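Local coordinates for oxidoreductase, NAD-binding/iron-sulfur cluster-binding protein (Nitratireductor pacificus pht-3B, PDB 6ZXU) that probably removes halogen atoms reductively from its substrates, using a bound cobalamin and two [4Fe-4S] clusters, at residues Y432-A446 with K584-N598. Residues are numbered along the deposited sequence; the frame is centred on the assembly and turned at random.
Sequences YETMEGASGDDWISA and KGSACGRCMKMCPWN. With NA (sodium ion), chain G; SF4 (iron/sulfur cluster), chain E; SF4 (iron/sulfur cluster), chain D.
G585 sets its CA over one face of the W443 indole, 3.5 Å from the centroid of the six-membered ring, a CH-pi contact. W443 NE1 is hydrogen-bonded to T658. With an alanine in place of W443, G585 would probably lose its aromatic cover and T658 its indole partner. S586 N donates to D442 O at 2.9 Å, from above the carbonyl plane. S586 O takes a weak bond from A446 N. C588 lays SG 3.7 Å from D441 CB. G589 N donates to G440 O. R590 is extended, with CG anti to its backbone N (chi1 -177°). R590 NH1 thus reaches S439 O at 2.9 Å, in the guanidinium plane, while NH2 pairs with E548. K593 slides its chain past M435, CB 3.8 Å from M435 CG. A bend at chi4 (68°) turns K593 NZ onto M435 O at 2.9 Å, with a weak bond to A438 O. M435 O also accepts from A438 N, so two donors grip it. N598 OD1 meets the edge of the Y432 ring, CD1 3.3 Å away, and is hydrogen-bonded to R513. N598 ND2 donates to K593 O, helping fix the amide, and shares a water with E436. C588 and C591 ligate one [4Fe-4S] cluster and C595 the other, part of the cysteine pattern of a ferredoxin-like dicluster domain, here docked beside cobalamin on helix 432-437, the loop after it and A446.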
loop_
_atom_site.group_PDB
_atom_site.type_symbol
_atom_site.label_atom_id
_atom_site.label_comp_id
_atom_site.label_asym_id
_atom_site.label_seq_id
_atom_site.Cartn_x
_atom_site.Cartn_y
_atom_site.Cartn_z
ATOM N N TYR A 432 -1.131 9.620 0.093
ATOM C CA TYR A 432 -1.129 10.919 0.702
ATOM C C TYR A 432 -2.500 11.620 0.669
ATOM O O TYR A 432 -2.962 12.150 1.687
ATOM C CB TYR A 432 -0.046 11.832 0.103
ATOM C CG TYR A 432 -0.070 13.242 0.714
ATOM C CD1 TYR A 432 0.411 13.490 1.966
ATOM C CD2 TYR A 432 -0.662 14.296 0.044
ATOM C CE1 TYR A 432 0.398 14.725 2.500
ATOM C CE2 TYR A 432 -0.738 15.528 0.612
ATOM C CZ TYR A 432 -0.166 15.754 1.825
ATOM O OH TYR A 432 -0.251 17.020 2.359
ATOM N N GLU A 433 -3.169 11.564 -0.478
ATOM C CA GLU A 433 -4.321 12.471 -0.696
ATOM C C GLU A 433 -5.548 11.966 0.077
ATOM O O GLU A 433 -6.230 12.783 0.688
ATOM C CB GLU A 433 -4.663 12.600 -2.161
ATOM C CG GLU A 433 -3.723 13.598 -2.873
ATOM C CD GLU A 433 -2.293 13.055 -3.219
ATOM O OE1 GLU A 433 -1.390 13.881 -3.673
ATOM O OE2 GLU A 433 -2.066 11.801 -3.005
ATOM N N THR A 434 -5.717 10.666 0.181
ATOM C CA THR A 434 -6.774 10.137 1.000
ATOM C C THR A 434 -6.523 10.440 2.490
ATOM O O THR A 434 -7.402 10.884 3.221
ATOM C CB THR A 434 -6.973 8.649 0.786
ATOM O OG1 THR A 434 -7.488 8.437 -0.517
ATOM C CG2 THR A 434 -7.953 8.055 1.770
ATOM N N MET A 435 -5.288 10.257 2.951
ATOM C CA MET A 435 -4.992 10.507 4.325
ATOM C C MET A 435 -5.178 11.968 4.698
ATOM O O MET A 435 -5.459 12.270 5.877
ATOM C CB MET A 435 -3.537 10.017 4.661
ATOM C CG MET A 435 -3.359 9.498 6.051
ATOM S SD MET A 435 -1.665 8.702 6.254
ATOM C CE MET A 435 -1.831 7.210 5.246
ATOM N N GLU A 436 -5.015 12.878 3.751
ATOM C CA GLU A 436 -5.226 14.292 4.010
ATOM C C GLU A 436 -6.666 14.606 4.428
ATOM O O GLU A 436 -6.874 15.486 5.202
ATOM C CB GLU A 436 -4.859 15.138 2.760
ATOM C CG GLU A 436 -3.399 15.577 2.723
ATOM C CD GLU A 436 -2.879 16.241 4.069
ATOM O OE1 GLU A 436 -2.146 15.570 4.896
ATOM O OE2 GLU A 436 -3.232 17.443 4.331
ATOM N N GLY A 437 -7.635 13.925 3.828
ATOM C CA GLY A 437 -9.031 14.119 4.135
ATOM C C GLY A 437 -9.469 13.501 5.458
ATOM O O GLY A 437 -10.508 13.824 5.962
ATOM N N ALA A 438 -8.662 12.567 5.999
ATOM C CA ALA A 438 -9.046 11.596 7.027
ATOM C C ALA A 438 -8.582 12.074 8.371
ATOM O O ALA A 438 -7.680 12.865 8.493
ATOM C CB ALA A 438 -8.422 10.251 6.740
ATOM N N SER A 439 -9.234 11.575 9.395
ATOM C CA SER A 439 -8.816 11.783 10.770
ATOM C C SER A 439 -7.565 10.883 11.111
ATOM O O SER A 439 -6.865 11.134 12.075
ATOM C CB SER A 439 -9.970 11.419 11.732
ATOM O OG SER A 439 -9.575 11.702 13.057
ATOM N N GLY A 440 -7.358 9.831 10.330
ATOM C CA GLY A 440 -6.427 8.778 10.697
ATOM C C GLY A 440 -7.017 7.593 11.385
ATOM O O GLY A 440 -6.548 6.472 11.169
ATOM N N ASP A 441 -8.068 7.825 12.216
ATOM C CA ASP A 441 -8.814 6.745 12.865
ATOM C C ASP A 441 -10.330 6.775 12.529
ATOM O O ASP A 441 -11.159 6.368 13.339
ATOM C CB ASP A 441 -8.607 6.813 14.321
ATOM C CG ASP A 441 -8.951 8.216 14.885
ATOM O OD1 ASP A 441 -9.216 9.159 14.091
ATOM O OD2 ASP A 441 -8.864 8.369 16.109
ATOM N N ASP A 442 -10.687 7.168 11.309
ATOM C CA ASP A 442 -12.085 7.158 10.904
ATOM C C ASP A 442 -12.414 5.996 10.056
ATOM O O ASP A 442 -11.730 4.986 10.126
ATOM C CB ASP A 442 -12.428 8.505 10.239
ATOM C CG ASP A 442 -11.587 8.796 8.964
ATOM O OD1 ASP A 442 -11.133 7.847 8.308
ATOM O OD2 ASP A 442 -11.436 10.000 8.604
ATOM N N TRP A 443 -13.465 6.084 9.228
ATOM C CA TRP A 443 -14.021 4.929 8.512
ATOM C C TRP A 443 -13.205 4.424 7.363
ATOM O O TRP A 443 -13.386 3.298 6.945
ATOM C CB TRP A 443 -15.547 5.169 8.106
ATOM C CG TRP A 443 -16.294 5.330 9.346
ATOM C CD1 TRP A 443 -16.707 6.479 9.931
ATOM C CD2 TRP A 443 -16.571 4.275 10.279
ATOM N NE1 TRP A 443 -17.256 6.188 11.159
ATOM C CE2 TRP A 443 -17.154 4.851 11.404
ATOM C CE3 TRP A 443 -16.413 2.912 10.250
ATOM C CZ2 TRP A 443 -17.570 4.071 12.523
ATOM C CZ3 TRP A 443 -16.829 2.131 11.340
ATOM C CH2 TRP A 443 -17.401 2.722 12.461
ATOM N N ILE A 444 -12.248 5.197 6.896
ATOM C CA ILE A 444 -11.426 4.767 5.755
ATOM C C ILE A 444 -10.056 4.177 6.171
ATOM O O ILE A 444 -9.305 3.718 5.347
ATOM C CB ILE A 444 -11.274 5.923 4.767
ATOM C CG1 ILE A 444 -10.940 5.426 3.333
ATOM C CG2 ILE A 444 -10.215 6.927 5.205
ATOM C CD1 ILE A 444 -11.983 4.506 2.794
ATOM N N SER A 445 -9.710 4.282 7.444
ATOM C CA SER A 445 -8.349 3.985 7.890
ATOM C C SER A 445 -7.914 2.559 7.525
ATOM O O SER A 445 -6.910 2.368 6.863
ATOM C CB SER A 445 -8.206 4.189 9.392
ATOM O OG SER A 445 -6.927 3.824 9.818
ATOM N N ALA A 446 -8.718 1.591 7.902
ATOM C CA ALA A 446 -8.393 0.235 7.601
ATOM C C ALA A 446 -8.420 -0.053 6.105
ATOM O O ALA A 446 -7.673 -0.934 5.636
ATOM C CB ALA A 446 -9.316 -0.717 8.292
ATOM N N LYS A 584 -15.516 4.701 16.580
ATOM C CA LYS A 584 -15.782 5.843 15.737
ATOM C C LYS A 584 -14.951 5.818 14.437
ATOM O O LYS A 584 -14.721 6.831 13.793
ATOM C CB LYS A 584 -15.665 7.113 16.505
ATOM C CG LYS A 584 -16.388 7.107 17.854
ATOM C CD LYS A 584 -16.978 8.404 18.287
ATOM C CE LYS A 584 -15.995 9.474 18.550
ATOM N NZ LYS A 584 -16.584 10.863 18.429
ATOM N N GLY A 585 -14.532 4.656 14.073
ATOM C CA GLY A 585 -13.882 4.419 12.814
ATOM C C GLY A 585 -13.481 2.966 12.682
ATOM O O GLY A 585 -13.787 2.117 13.542
ATOM N N SER A 586 -12.694 2.669 11.642
ATOM C CA SER A 586 -12.151 1.319 11.428
ATOM C C SER A 586 -10.607 1.300 11.588
ATOM O O SER A 586 -9.897 1.709 10.698
ATOM C CB SER A 586 -12.516 0.882 10.037
ATOM O OG SER A 586 -12.393 -0.490 9.946
ATOM N N ALA A 587 -10.145 0.888 12.751
ATOM C CA ALA A 587 -8.693 0.835 13.127
ATOM C C ALA A 587 -8.112 2.244 13.186
ATOM O O ALA A 587 -8.816 3.183 13.509
ATOM C CB ALA A 587 -7.952 -0.077 12.182
ATOM N N CYS A 588 -6.832 2.425 12.928
ATOM C CA CYS A 588 -6.140 3.673 13.140
ATOM C C CYS A 588 -4.757 3.651 12.518
ATOM O O CYS A 588 -4.086 2.611 12.567
ATOM C CB CYS A 588 -5.980 4.001 14.633
ATOM S SG CYS A 588 -5.175 5.618 15.044
ATOM N N GLY A 589 -4.372 4.784 11.964
ATOM C CA GLY A 589 -3.003 5.069 11.511
ATOM C C GLY A 589 -2.702 6.528 11.560
ATOM O O GLY A 589 -1.981 7.083 10.730
ATOM N N ARG A 590 -3.227 7.172 12.577
ATOM C CA ARG A 590 -3.116 8.583 12.729
ATOM C C ARG A 590 -1.705 9.085 12.836
ATOM O O ARG A 590 -1.340 10.198 12.354
ATOM C CB ARG A 590 -3.936 9.053 13.934
ATOM C CG ARG A 590 -3.931 10.561 14.136
ATOM C CD ARG A 590 -5.087 11.068 15.015
ATOM N NE ARG A 590 -4.907 12.472 15.432
ATOM C CZ ARG A 590 -5.203 13.521 14.703
ATOM N NH1 ARG A 590 -5.719 13.344 13.506
ATOM N NH2 ARG A 590 -4.891 14.732 15.144
ATOM N N CYS A 591 -0.836 8.286 13.464
ATOM C CA CYS A 591 0.590 8.602 13.618
ATOM C C CYS A 591 1.236 8.751 12.277
ATOM O O CYS A 591 2.122 9.618 12.080
ATOM C CB CYS A 591 1.235 7.517 14.497
ATOM S SG CYS A 591 0.833 5.827 14.021
ATOM N N MET A 592 0.841 7.981 11.282
ATOM C CA MET A 592 1.388 8.147 9.928
ATOM C C MET A 592 0.952 9.473 9.283
ATOM O O MET A 592 1.730 10.113 8.578
ATOM C CB MET A 592 0.941 7.028 8.992
ATOM C CG MET A 592 1.483 5.671 9.324
ATOM S SD MET A 592 0.859 4.514 8.055
ATOM C CE MET A 592 -0.699 4.290 8.717
ATOM N N LYS A 593 -0.242 9.915 9.583
ATOM C CA LYS A 593 -0.769 11.151 9.034
ATOM C C LYS A 593 -0.083 12.361 9.616
ATOM O O LYS A 593 0.164 13.334 8.888
ATOM C CB LYS A 593 -2.308 11.194 9.298
ATOM C CG LYS A 593 -2.993 12.499 8.805
ATOM C CD LYS A 593 -4.411 12.558 9.354
ATOM C CE LYS A 593 -4.986 14.004 9.231
ATOM N NZ LYS A 593 -5.219 14.454 7.844
ATOM N N MET A 594 0.153 12.380 10.937
ATOM C CA MET A 594 0.574 13.592 11.590
ATOM C C MET A 594 2.078 13.915 11.422
ATOM O O MET A 594 2.538 15.052 11.640
ATOM C CB MET A 594 0.145 13.543 13.064
ATOM C CG MET A 594 -1.357 13.472 13.285
ATOM S SD MET A 594 -2.209 14.951 12.721
ATOM C CE MET A 594 -2.708 14.336 11.332
ATOM N N CYS A 595 2.846 12.956 10.986
ATOM C CA CYS A 595 4.255 13.115 10.846
ATOM C C CYS A 595 4.640 14.226 9.855
ATOM O O CYS A 595 4.160 14.225 8.760
ATOM C CB CYS A 595 4.908 11.761 10.472
ATOM S SG CYS A 595 6.712 11.808 10.487
ATOM N N PRO A 596 5.573 15.126 10.232
ATOM C CA PRO A 596 6.045 16.120 9.275
ATOM C C PRO A 596 6.581 15.553 7.970
ATOM O O PRO A 596 6.457 16.202 6.929
ATOM C CB PRO A 596 7.164 16.850 10.019
ATOM C CG PRO A 596 6.810 16.667 11.431
ATOM C CD PRO A 596 6.215 15.294 11.534
ATOM N N TRP A 597 7.139 14.373 7.981
ATOM C CA TRP A 597 7.650 13.720 6.763
ATOM C C TRP A 597 6.564 13.188 5.835
ATOM O O TRP A 597 6.864 12.781 4.708
ATOM C CB TRP A 597 8.589 12.585 7.110
ATOM C CG TRP A 597 9.871 13.037 7.799
ATOM C CD1 TRP A 597 10.023 13.242 9.102
ATOM C CD2 TRP A 597 11.152 13.256 7.187
ATOM N NE1 TRP A 597 11.322 13.564 9.383
ATOM C CE2 TRP A 597 12.043 13.620 8.224
ATOM C CE3 TRP A 597 11.657 13.148 5.876
ATOM C CZ2 TRP A 597 13.368 13.844 8.009
ATOM C CZ3 TRP A 597 12.984 13.411 5.660
ATOM C CH2 TRP A 597 13.822 13.795 6.718
ATOM N N ASN A 598 5.332 13.168 6.302
ATOM C CA ASN A 598 4.213 12.873 5.466
ATOM C C ASN A 598 3.837 14.135 4.719
ATOM O O ASN A 598 3.179 15.013 5.280
ATOM C CB ASN A 598 3.052 12.270 6.319
ATOM C CG ASN A 598 1.748 12.060 5.473
ATOM O OD1 ASN A 598 1.785 11.666 4.315
ATOM N ND2 ASN A 598 0.630 12.506 6.019
HETATM NA NA NA G . 2.512 16.282 7.376
HETATM FE FE1 SF4 E . -1.642 3.128 17.244
HETATM FE FE2 SF4 E . -3.265 5.084 16.138
HETATM FE FE3 SF4 E . -0.502 5.193 15.750
HETATM FE FE4 SF4 E . -1.612 5.718 18.209
HETATM S S1 SF4 E . -1.901 6.842 16.335
HETATM S S2 SF4 E . 0.164 4.407 17.737
HETATM S S3 SF4 E . -3.359 4.266 18.197
HETATM S S4 SF4 E . -1.893 3.581 15.102
HETATM FE FE1 SF4 D . 7.182 11.212 15.190
HETATM FE FE2 SF4 D . 8.190 13.715 14.426
HETATM FE FE3 SF4 D . 7.630 11.873 12.528
HETATM FE FE4 SF4 D . 9.753 11.401 14.175
HETATM S S1 SF4 D . 9.430 13.109 12.703
HETATM S S2 SF4 D . 8.193 9.970 13.619
HETATM S S3 SF4 D . 8.878 12.302 16.038
HETATM S S4 SF4 D . 6.246 12.872 13.996
HETATM O O HOH W 1 -1.703 13.005 4.773
HETATM O O HOH W 2 0.080 15.837 7.392
HETATM O O HOH W 3 -5.776 1.149 9.898
HETATM O O HOH W 4 2.381 17.012 9.525
HETATM O O HOH W 5 4.077 17.862 6.723
#